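Local atomic coordinates of uncharacterized protein Ta1441 (Thermoplasma acidophilum, PDB entry 3GAA), a protein that is of unknown function but belongs to the PAC2 family and may act as a proteasome assembly chaperone. Residues A[40-45]-A[224-229]; A[47-52]-A[220-225]; A[67-70]-A[75-78]; A[80-85]-A[91-96]. All coordinates share one frame; numbering follows the deposited sequence.

Interaction 1. Residues A[40-45]-A[224-229]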
loop_
_atom_site.group_PDB
_atom_site.type_symbol
_atom_site.label_atom_id
_atom_site.label_comp_id
_atom_site.label_asym_id
_atom_site.label_seq_id
_atom_site.Cartn_x
_atom_site.Cartn_y
_atom_site.Cartn_z
ATOM N N GLY A 40 33.055 -2.889 26.065
ATOM C CA GLY A 40 32.629 -2.218 24.822
ATOM C C GLY A 40 32.117 -0.774 24.986
ATOM O O GLY A 40 32.574 0.137 24.289
ATOM N N VAL A 41 31.167 -0.564 25.908
ATOM C CA VAL A 41 30.601 0.781 26.166
ATOM C C VAL A 41 31.650 1.696 26.794
ATOM O O VAL A 41 31.716 2.891 26.522
ATOM C CB VAL A 41 29.336 0.734 27.058
ATOM C CG1 VAL A 41 28.192 -0.003 26.344
ATOM C CG2 VAL A 41 29.627 0.024 28.285
ATOM N N LEU A 42 32.503 1.133 27.618
ATOM C CA LEU A 42 33.598 1.907 28.145
ATOM C C LEU A 42 34.540 2.323 27.057
ATOM O O LEU A 42 34.975 3.442 27.066
ATOM C CB LEU A 42 34.327 1.133 29.224
ATOM C CG LEU A 42 33.530 0.946 30.530
ATOM C CD1 LEU A 42 34.376 0.109 31.498
ATOM C CD2 LEU A 42 33.151 2.287 31.156
ATOM N N ALA A 43 34.879 1.468 26.107
ATOM C CA ALA A 43 35.709 1.947 24.983
ATOM C C ALA A 43 34.968 3.029 24.180
ATOM O O ALA A 43 35.493 4.096 23.976
ATOM C CB ALA A 43 36.166 0.788 24.067
ATOM N N ALA A 44 33.726 2.727 23.779
ATOM C CA ALA A 44 32.875 3.632 22.993
ATOM C C ALA A 44 32.927 4.960 23.652
ATOM O O ALA A 44 33.362 5.917 23.022
ATOM C CB ALA A 44 31.435 3.177 22.924
ATOM N N SER A 45 32.556 5.037 24.926
ATOM C CA SER A 45 32.580 6.323 25.620
ATOM C C SER A 45 33.913 6.989 25.637
ATOM O O SER A 45 34.002 8.180 25.325
ATOM C CB SER A 45 32.168 6.156 27.028
ATOM O OG SER A 45 30.883 5.678 26.958
ATOM N N LYS A 224 38.003 4.536 34.909
ATOM C CA LYS A 224 37.499 4.194 36.227
ATOM C C LYS A 224 36.260 5.023 36.531
ATOM O O LYS A 224 35.269 4.518 37.065
ATOM C CB LYS A 224 38.530 4.475 37.319
ATOM C CG LYS A 224 39.785 3.585 37.353
ATOM C CD LYS A 224 40.809 4.170 38.349
ATOM C CE LYS A 224 42.276 3.955 37.904
ATOM N NZ LYS A 224 43.253 4.910 38.574
ATOM N N ALA A 225 36.314 6.305 36.207
ATOM C CA ALA A 225 35.185 7.172 36.447
ATOM C C ALA A 225 33.982 6.640 35.692
ATOM O O ALA A 225 32.934 6.552 36.238
ATOM C CB ALA A 225 35.509 8.625 36.039
ATOM N N LEU A 226 34.135 6.283 34.433
ATOM C CA LEU A 226 33.043 5.693 33.651
ATOM C C LEU A 226 32.573 4.379 34.222
ATOM O O LEU A 226 31.400 4.143 34.305
ATOM C CB LEU A 226 33.484 5.445 32.208
ATOM C CG LEU A 226 33.468 6.627 31.238
ATOM C CD1 LEU A 226 34.323 6.398 29.939
ATOM C CD2 LEU A 226 32.002 6.895 30.939
ATOM N N ASP A 227 33.487 3.520 34.622
ATOM C CA ASP A 227 33.117 2.288 35.259
ATOM C C ASP A 227 32.102 2.467 36.419
ATOM O O ASP A 227 31.036 1.839 36.392
ATOM C CB ASP A 227 34.367 1.569 35.732
ATOM C CG ASP A 227 34.087 0.131 36.145
ATOM O OD1 ASP A 227 33.986 -0.108 37.385
ATOM O OD2 ASP A 227 33.943 -0.743 35.240
ATOM N N GLU A 228 32.392 3.314 37.410
ATOM C CA GLU A 228 31.441 3.509 38.504
ATOM C C GLU A 228 30.081 3.862 37.916
ATOM O O GLU A 228 29.071 3.221 38.212
ATOM C CB GLU A 228 31.875 4.600 39.493
ATOM C CG GLU A 228 33.341 4.463 40.113
ATOM C CD GLU A 228 33.904 2.966 40.325
ATOM O OE1 GLU A 228 34.855 2.535 39.560
ATOM O OE2 GLU A 228 33.410 2.245 41.271
ATOM N N GLN A 229 30.057 4.846 37.026
ATOM C CA GLN A 229 28.809 5.215 36.352
ATOM C C GLN A 229 28.086 4.054 35.677
ATOM O O GLN A 229 26.933 3.808 35.961
ATOM C CB GLN A 229 29.060 6.314 35.340
ATOM C CG GLN A 229 29.564 7.603 35.954
ATOM C CD GLN A 229 29.485 8.726 34.979
ATOM O OE1 GLN A 229 29.247 8.507 33.773
ATOM N NE2 GLN A 229 29.653 9.945 35.475
#

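Interaction 2. Residues A[47-52]-A[220-225]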
loop_
_atom_site.group_PDB
_atom_site.type_symbol
_atom_site.label_atom_id
_atom_site.label_comp_id
_atom_site.label_asym_id
_atom_site.label_seq_id
_atom_site.Cartn_x
_atom_site.Cartn_y
_atom_site.Cartn_z
ATOM N N ILE A 47 36.355 6.734 23.539
ATOM C CA ILE A 47 36.881 7.263 22.313
ATOM C C ILE A 47 36.037 8.491 21.894
ATOM O O ILE A 47 36.566 9.481 21.414
ATOM C CB ILE A 47 37.193 6.172 21.153
ATOM C CG1 ILE A 47 36.257 6.338 19.994
ATOM C CG2 ILE A 47 37.242 4.647 21.547
ATOM C CD1 ILE A 47 36.705 7.475 19.045
ATOM N N VAL A 48 34.729 8.435 22.126
ATOM C CA VAL A 48 33.816 9.565 21.896
ATOM C C VAL A 48 34.364 10.783 22.573
ATOM O O VAL A 48 34.542 11.832 21.955
ATOM C CB VAL A 48 32.417 9.353 22.523
ATOM C CG1 VAL A 48 31.715 10.666 22.692
ATOM C CG2 VAL A 48 31.532 8.420 21.661
ATOM N N GLU A 49 34.659 10.666 23.849
ATOM C CA GLU A 49 35.269 11.780 24.547
ATOM C C GLU A 49 36.626 12.143 23.983
ATOM O O GLU A 49 36.895 13.307 23.781
ATOM C CB GLU A 49 35.412 11.500 26.022
ATOM C CG GLU A 49 35.807 12.777 26.827
ATOM C CD GLU A 49 37.318 13.116 26.753
ATOM O OE1 GLU A 49 38.127 12.168 26.490
ATOM O OE2 GLU A 49 37.701 14.319 26.938
ATOM N N THR A 50 37.496 11.176 23.729
ATOM C CA THR A 50 38.873 11.531 23.420
ATOM C C THR A 50 39.056 11.976 21.959
ATOM O O THR A 50 39.884 12.771 21.690
ATOM C CB THR A 50 39.944 10.525 24.002
ATOM O OG1 THR A 50 40.874 10.109 22.994
ATOM C CG2 THR A 50 39.324 9.313 24.620
ATOM N N LEU A 51 38.231 11.575 21.015
ATOM C CA LEU A 51 38.340 12.216 19.703
ATOM C C LEU A 51 37.473 13.459 19.653
ATOM O O LEU A 51 37.479 14.203 18.676
ATOM C CB LEU A 51 37.977 11.272 18.567
ATOM C CG LEU A 51 38.911 10.062 18.297
ATOM C CD1 LEU A 51 38.303 9.244 17.105
ATOM C CD2 LEU A 51 40.357 10.424 18.075
ATOM N N GLY A 52 36.740 13.722 20.726
ATOM C CA GLY A 52 35.942 14.951 20.792
ATOM C C GLY A 52 34.870 14.894 19.740
ATOM O O GLY A 52 34.660 15.833 19.022
ATOM N N GLU A 220 43.274 5.743 32.332
ATOM C CA GLU A 220 42.876 4.907 33.438
ATOM C C GLU A 220 41.933 5.689 34.326
ATOM O O GLU A 220 40.901 5.144 34.737
ATOM C CB GLU A 220 44.081 4.383 34.192
ATOM C CG GLU A 220 44.958 3.440 33.304
ATOM C CD GLU A 220 45.977 4.155 32.283
ATOM O OE1 GLU A 220 45.646 5.194 31.637
ATOM O OE2 GLU A 220 47.121 3.634 32.116
ATOM N N GLU A 221 42.244 6.967 34.578
ATOM C CA GLU A 221 41.393 7.771 35.416
ATOM C C GLU A 221 40.081 7.993 34.732
ATOM O O GLU A 221 39.036 7.933 35.351
ATOM C CB GLU A 221 42.015 9.104 35.759
ATOM C CG GLU A 221 43.131 9.016 36.769
ATOM C CD GLU A 221 42.740 8.346 38.133
ATOM O OE1 GLU A 221 43.412 7.339 38.531
ATOM O OE2 GLU A 221 41.787 8.827 38.807
ATOM N N GLN A 222 40.088 8.211 33.439
ATOM C CA GLN A 222 38.839 8.498 32.804
ATOM C C GLN A 222 37.963 7.279 32.829
ATOM O O GLN A 222 36.763 7.361 32.948
ATOM C CB GLN A 222 39.052 8.972 31.377
ATOM C CG GLN A 222 37.750 9.125 30.630
ATOM C CD GLN A 222 37.917 9.808 29.303
ATOM O OE1 GLN A 222 36.964 9.902 28.493
ATOM N NE2 GLN A 222 39.134 10.285 29.050
ATOM N N VAL A 223 38.552 6.124 32.676
ATOM C CA VAL A 223 37.751 4.937 32.502
ATOM C C VAL A 223 37.248 4.386 33.824
ATOM O O VAL A 223 36.201 3.825 33.859
ATOM C CB VAL A 223 38.567 3.883 31.778
ATOM C CG1 VAL A 223 38.122 2.497 32.177
ATOM C CG2 VAL A 223 38.491 4.160 30.257
ATOM N N LYS A 224 38.003 4.536 34.909
ATOM C CA LYS A 224 37.499 4.194 36.227
ATOM C C LYS A 224 36.260 5.023 36.531
ATOM O O LYS A 224 35.269 4.518 37.065
ATOM C CB LYS A 224 38.530 4.475 37.319
ATOM C CG LYS A 224 39.785 3.585 37.353
ATOM C CD LYS A 224 40.809 4.170 38.349
ATOM C CE LYS A 224 42.276 3.955 37.904
ATOM N NZ LYS A 224 43.253 4.910 38.574
ATOM N N ALA A 225 36.314 6.305 36.207
ATOM C CA ALA A 225 35.185 7.172 36.447
ATOM C C ALA A 225 33.982 6.640 35.692
ATOM O O ALA A 225 32.934 6.552 36.238
ATOM C CB ALA A 225 35.509 8.625 36.039
#

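Interaction 3. Residues A[67-70]-A[75-78]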
loop_
_atom_site.group_PDB
_atom_site.type_symbol
_atom_site.label_atom_id
_atom_site.label_comp_id
_atom_site.label_asym_id
_atom_site.label_seq_id
_atom_site.Cartn_x
_atom_site.Cartn_y
_atom_site.Cartn_z
ATOM N N VAL A 67 14.056 3.582 28.314
ATOM C CA VAL A 67 14.555 4.032 29.583
ATOM C C VAL A 67 15.498 5.163 29.236
ATOM O O VAL A 67 16.203 5.071 28.243
ATOM C CB VAL A 67 15.335 2.895 30.142
ATOM C CG1 VAL A 67 16.558 3.396 30.810
ATOM C CG2 VAL A 67 14.476 2.089 31.032
ATOM N N ALA A 68 15.508 6.239 30.005
ATOM C CA ALA A 68 16.489 7.321 29.793
ATOM C C ALA A 68 17.645 7.158 30.780
ATOM O O ALA A 68 17.420 6.753 31.928
ATOM C CB ALA A 68 15.844 8.672 29.936
ATOM N N VAL A 69 18.880 7.432 30.339
ATOM C CA VAL A 69 20.015 7.436 31.277
ATOM C C VAL A 69 20.319 8.840 31.811
ATOM O O VAL A 69 20.319 9.811 31.085
ATOM C CB VAL A 69 21.269 6.729 30.746
ATOM C CG1 VAL A 69 21.192 6.527 29.275
ATOM C CG2 VAL A 69 22.499 7.492 31.140
ATOM N N PHE A 70 20.505 8.928 33.115
ATOM C CA PHE A 70 20.757 10.184 33.785
ATOM C C PHE A 70 21.892 10.025 34.793
ATOM O O PHE A 70 21.933 10.738 35.786
ATOM C CB PHE A 70 19.486 10.626 34.485
ATOM C CG PHE A 70 19.553 12.003 35.068
ATOM C CD1 PHE A 70 19.857 13.095 34.271
ATOM C CD2 PHE A 70 19.262 12.220 36.433
ATOM C CE1 PHE A 70 19.895 14.403 34.829
ATOM C CE2 PHE A 70 19.294 13.503 36.994
ATOM C CZ PHE A 70 19.615 14.598 36.184
ATOM N N LEU A 75 21.397 13.910 31.230
ATOM C CA LEU A 75 20.295 13.201 30.579
ATOM C C LEU A 75 20.655 12.764 29.145
ATOM O O LEU A 75 21.078 13.563 28.330
ATOM C CB LEU A 75 19.049 14.075 30.573
ATOM C CG LEU A 75 17.727 13.414 30.203
ATOM C CD1 LEU A 75 17.447 12.279 31.197
ATOM C CD2 LEU A 75 16.593 14.446 30.174
ATOM N N ARG A 76 20.524 11.486 28.833
ATOM C CA ARG A 76 20.550 11.094 27.440
ATOM C C ARG A 76 19.816 9.828 27.095
ATOM O O ARG A 76 19.550 8.955 27.924
ATOM C CB ARG A 76 21.943 10.986 26.847
ATOM C CG ARG A 76 23.080 10.968 27.753
ATOM C CD ARG A 76 23.298 9.685 28.428
ATOM N NE ARG A 76 23.895 9.990 29.728
ATOM C CZ ARG A 76 24.808 9.281 30.373
ATOM N NH1 ARG A 76 25.192 9.717 31.567
ATOM N NH2 ARG A 76 25.308 8.151 29.882
ATOM N N HIS A 77 19.516 9.745 25.815
ATOM C CA HIS A 77 18.957 8.556 25.260
ATOM C C HIS A 77 20.033 7.450 25.239
ATOM O O HIS A 77 21.204 7.705 24.944
ATOM C CB HIS A 77 18.477 8.923 23.859
ATOM C CG HIS A 77 17.716 7.854 23.171
ATOM N ND1 HIS A 77 18.330 6.775 22.574
ATOM C CD2 HIS A 77 16.393 7.718 22.939
ATOM C CE1 HIS A 77 17.414 6.015 22.003
ATOM N NE2 HIS A 77 16.230 6.574 22.198
ATOM N N PRO A 78 19.637 6.214 25.524
ATOM C CA PRO A 78 20.528 5.048 25.611
ATOM C C PRO A 78 21.308 4.614 24.371
ATOM O O PRO A 78 22.323 3.979 24.531
ATOM C CB PRO A 78 19.564 3.918 25.947
ATOM C CG PRO A 78 18.289 4.356 25.381
ATOM C CD PRO A 78 18.241 5.812 25.721
#

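Interaction 4. Residues A[80-85]-A[91-96]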
loop_
_atom_site.group_PDB
_atom_site.type_symbol
_atom_site.label_atom_id
_atom_site.label_comp_id
_atom_site.label_asym_id
_atom_site.label_seq_id
_atom_site.Cartn_x
_atom_site.Cartn_y
_atom_site.Cartn_z
ATOM N N ARG A 80 23.097 6.005 20.884
ATOM C CA ARG A 80 23.610 7.233 20.263
ATOM C C ARG A 80 24.714 6.907 19.281
ATOM O O ARG A 80 25.444 5.985 19.492
ATOM C CB ARG A 80 24.154 8.168 21.325
ATOM C CG ARG A 80 23.048 8.817 22.107
ATOM C CD ARG A 80 23.478 9.650 23.340
ATOM N NE ARG A 80 23.735 8.722 24.428
ATOM C CZ ARG A 80 24.939 8.277 24.757
ATOM N NH1 ARG A 80 26.006 8.731 24.112
ATOM N NH2 ARG A 80 25.074 7.392 25.732
ATOM N N ILE A 81 24.820 7.689 18.209
ATOM C CA ILE A 81 25.844 7.520 17.214
ATOM C C ILE A 81 26.575 8.821 17.051
ATOM O O ILE A 81 25.959 9.842 16.892
ATOM C CB ILE A 81 25.261 7.061 15.878
ATOM C CG1 ILE A 81 24.408 5.796 16.120
ATOM C CG2 ILE A 81 26.383 6.863 14.849
ATOM C CD1 ILE A 81 23.832 5.244 14.901
ATOM N N TYR A 82 27.896 8.762 17.089
ATOM C CA TYR A 82 28.716 9.940 17.008
ATOM C C TYR A 82 29.631 9.891 15.826
ATOM O O TYR A 82 29.970 8.819 15.360
ATOM C CB TYR A 82 29.609 10.031 18.222
ATOM C CG TYR A 82 28.876 10.204 19.509
ATOM C CD1 TYR A 82 28.749 11.486 20.095
ATOM C CD2 TYR A 82 28.361 9.102 20.198
ATOM C CE1 TYR A 82 28.102 11.673 21.318
ATOM C CE2 TYR A 82 27.707 9.280 21.439
ATOM C CZ TYR A 82 27.601 10.579 21.975
ATOM O OH TYR A 82 26.961 10.793 23.152
ATOM N N ALA A 83 30.061 11.073 15.412
ATOM C CA ALA A 83 31.005 11.298 14.344
ATOM C C ALA A 83 32.124 12.155 14.879
ATOM O O ALA A 83 31.926 13.032 15.700
ATOM C CB ALA A 83 30.343 12.036 13.251
ATOM N N ASN A 84 33.318 11.905 14.391
ATOM C CA ASN A 84 34.401 12.852 14.535
ATOM C C ASN A 84 34.261 13.979 13.505
ATOM O O ASN A 84 33.294 14.085 12.742
ATOM C CB ASN A 84 35.769 12.149 14.445
ATOM C CG ASN A 84 36.135 11.741 13.050
ATOM O OD1 ASN A 84 37.297 11.672 12.711
ATOM N ND2 ASN A 84 35.154 11.464 12.238
ATOM N N ASN A 85 35.240 14.853 13.497
ATOM C CA ASN A 85 35.073 16.090 12.796
ATOM C C ASN A 85 35.155 15.962 11.286
ATOM O O ASN A 85 34.448 16.628 10.568
ATOM C CB ASN A 85 36.116 17.068 13.284
ATOM C CG ASN A 85 35.572 18.449 13.371
ATOM O OD1 ASN A 85 35.416 18.973 14.467
ATOM N ND2 ASN A 85 35.207 19.028 12.224
ATOM N N VAL A 91 31.162 6.346 15.997
ATOM C CA VAL A 91 30.974 5.425 17.111
ATOM C C VAL A 91 29.483 5.210 17.367
ATOM O O VAL A 91 28.706 6.145 17.407
ATOM C CB VAL A 91 31.635 5.889 18.419
ATOM C CG1 VAL A 91 31.102 5.005 19.573
ATOM C CG2 VAL A 91 33.231 5.940 18.270
ATOM N N ALA A 92 29.100 3.949 17.490
ATOM C CA ALA A 92 27.751 3.591 17.765
ATOM C C ALA A 92 27.834 2.978 19.130
ATOM O O ALA A 92 28.646 2.080 19.340
ATOM C CB ALA A 92 27.277 2.596 16.738
ATOM N N MET A 93 27.055 3.493 20.073
ATOM C CA MET A 93 27.017 2.902 21.415
ATOM C C MET A 93 25.656 2.804 21.960
ATOM O O MET A 93 24.831 3.692 21.766
ATOM C CB MET A 93 27.827 3.663 22.457
ATOM C CG MET A 93 27.392 5.096 22.791
ATOM S SD MET A 93 28.683 5.679 23.934
ATOM C CE MET A 93 28.593 7.460 24.067
ATOM N N CYS A 94 25.457 1.727 22.704
ATOM C CA CYS A 94 24.236 1.528 23.427
ATOM C C CYS A 94 24.479 1.166 24.888
ATOM O O CYS A 94 25.110 0.172 25.185
ATOM C CB CYS A 94 23.438 0.456 22.732
ATOM S SG CYS A 94 21.743 0.432 23.402
ATOM N N GLU A 95 23.971 1.984 25.789
ATOM C CA GLU A 95 24.314 1.892 27.198
ATOM C C GLU A 95 23.481 0.924 28.033
ATOM O O GLU A 95 23.703 0.827 29.234
ATOM C CB GLU A 95 24.172 3.263 27.821
ATOM C CG GLU A 95 25.057 4.306 27.167
ATOM C CD GLU A 95 25.195 5.624 27.970
ATOM O OE1 GLU A 95 24.201 6.383 28.010
ATOM O OE2 GLU A 95 26.309 5.941 28.506
ATOM N N VAL A 96 22.495 0.263 27.427
ATOM C CA VAL A 96 21.569 -0.581 28.146
ATOM C C VAL A 96 21.371 -1.838 27.323
ATOM O O VAL A 96 21.399 -1.798 26.116
ATOM C CB VAL A 96 20.202 0.131 28.471
ATOM C CG1 VAL A 96 20.453 1.451 29.171
ATOM C CG2 VAL A 96 19.333 0.341 27.255
#

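Interaction 1. Residues A[40-45]-A[224-229]
Ser45, which turns its CB to Leu226, gives two donors of its own to one backbone acceptor: its N and its OG reach Val41 O from opposite faces of the carbonyl plane. Ser45 OG lies 2.9 Å from Val41 O, and the hydroxyl can make this bond because chi1 of -61° sets OG beside the backbone N, back over the preceding turn. With the polar end occupied by its own helix, the CB carbon is what the second helix meets, and Leu226 CD1 lies 3.6 Å from Ser45 CB. Leu42 supplies the rest. Leu42 and Leu226 run alongside one another in opposite directions, Leu42 CD2 coming against Leu226 CB and lying 3.7 Å from Asp227 N. The other branch, Leu42 CD1, faces Asp227 OD2 at 3.9 Å, an apolar neighbour to that oxygen. The two short helix segments approach to 10.2 Å between axes, at 129° from parallel, so the contact is a modest patch at a steep crossing. Leu42 also packs on Val199 of helix 196-210 and on Ile230, one turn further along helix 219-243, while Ala44 and Ser45 rest on strand 89-94, which places helix 39-51 between the sheet and the C-terminal helix.

Interaction 2. Residues A[47-52]-A[220-225]
Of residues 47-52 and 220-225, Glu49 and Gln222 have the nearest CA atoms, yet these stand 9.6 Å apart, a spacing that only long side chains can bridge. Both do so in the same manner at the first bond. In Glu49, CG is anti to the backbone N (chi1 -169°); in Gln222 CG is likewise anti to N, and the chain then continues extended, carrying its amide straight across the gap. The glutamate instead bends at chi2 (-80°), so that its carboxylate folds beside the oncoming amide and its CB and CG line the approach. The end of the glutamine thus lies along the bent glutamate from CB to its carboxylate. The two flat groups are set almost at right angles, with 77° between carboxylate and amide planes, and Glu49 OE1 is the carboxylate atom nearer the amide of Gln222, whose CD lies 3.7 Å from it. This is a small contact at the protein surface. Away from it, Val223 packs on Pro196 and Val199 of helix 196-210, and Ile47 reaches Ile203 of the same helix. Within three residues of Glu49 the helix is closed: Gly52 takes a positive phi, its N makes a weak bond to Glu49 O, and Met53 N turns back to Val48 O. Glu49 therefore meets the long C-terminal helix, part of a predicted coiled coil, from the last turn of a helix closed by a Schellman motif.

Interaction 3. Residues A[67-70]-A[75-78]
Val69 CG2 lies over the centre of one face of the Arg76 guanidinium, while the Phe70 ring offers its edge to Leu75, whose CA sits in the ring plane. These contacts fill in a hairpin-like turn joined by a single antiparallel bridge, Val69 with Arg76, a hydrogen-bonded pair. Both bonds are present: Arg76 N to Val69 O at 2.8 Å, straight at 168°, and Val69 N to Arg76 O at 2.9 Å, more bent. The arginine chain bends at chi2 (77°) and again at chi3, which folds it back across Val69 instead of letting it run outward. Two polar bonds hold the group there: NH2 forms a salt bridge with Glu95, and NE bonds to Lys74 O. Cut back to alanine, Arg76 would probably leave Glu95 without one of its cations and uncover the methyl of Val69 that the guanidinium now covers. Leu75 CD1 meets Ala68 CB on the other side of the turn. Further along, Pro78 CD lies over one face of the His77 ring, toward its rim. The turn belongs to an assembly interface: Ala68 and Val69 pair antiparallel with a strand of the second subunit, so the sheet continues between chains, and Val67 O is bonded by Asn173 of that subunit. Within the chain, Pro78 CD comes to 3.3 Å from the same Val67 O.

Interaction 4. Residues A[80-85]-A[91-96]
A beta hairpin made of strands 79-83 and 89-94 lies within the mixed sheet, and here Arg80 to Tyr82 pair with Met93 to Val91. Arg80 with Met93 and Tyr82 with Val91 are antiparallel hydrogen-bonded pairs, and Ile81 with Ala92 is the non-hydrogen-bonded pair between them. The bonds are nearly straight around Arg80: Met93 N to Arg80 O is 3.0 Å long at 176°. The side chains of Arg80, Tyr82, Val91 and Met93 share one face of the sheet, where helix 39-51 covers it. Met93 CG lies between backbone N and carbonyl carbon (chi1 63°) and the chain extends from there, bringing its CE obliquely against Tyr82 CE2, though CE, also crowded against Arg80 NH1, is doubtfully placed. Arg80 bends at chi3, and its NH2 forms a salt bridge with Glu95 OE1, although the place of that nitrogen is less sure in the model. The carboxylate, which also serves Arg76, meets the guanidinium at its edge, their planes 79° apart. Arg80 NE also bonds to His77 O. With a leucine in place of Arg80, Glu95 is likely to lose one cation and His77 O its side-chain donor. On the opposite face, Ile81 CG1 lies 4.3 Å from Ala92 CB.

Overall arrangement
Interactions 1 and 2 are successive contacts of the same two helices, 39-51 and 219-243, with centres 8 Å apart. The first is partly buried; the second is at the surface. Helix 39-51 in turn lies on the hairpin of interaction 4: Ala44 CB is 3.7 Å from Met93 CB, and Val48 CG2 is 3.6 Å from Tyr82 CD2. Interaction 4 meets interaction 3 at its other end, where Pro78 O and Glu95 N, 2.9 Å apart, probably form a hydrogen bond, and Glu95 lies between two arginines, one from each contact. Interaction 3 lies furthest from the helix pair, about 15 and 19 Å between centres from interactions 1 and 2, and reaches the second subunit.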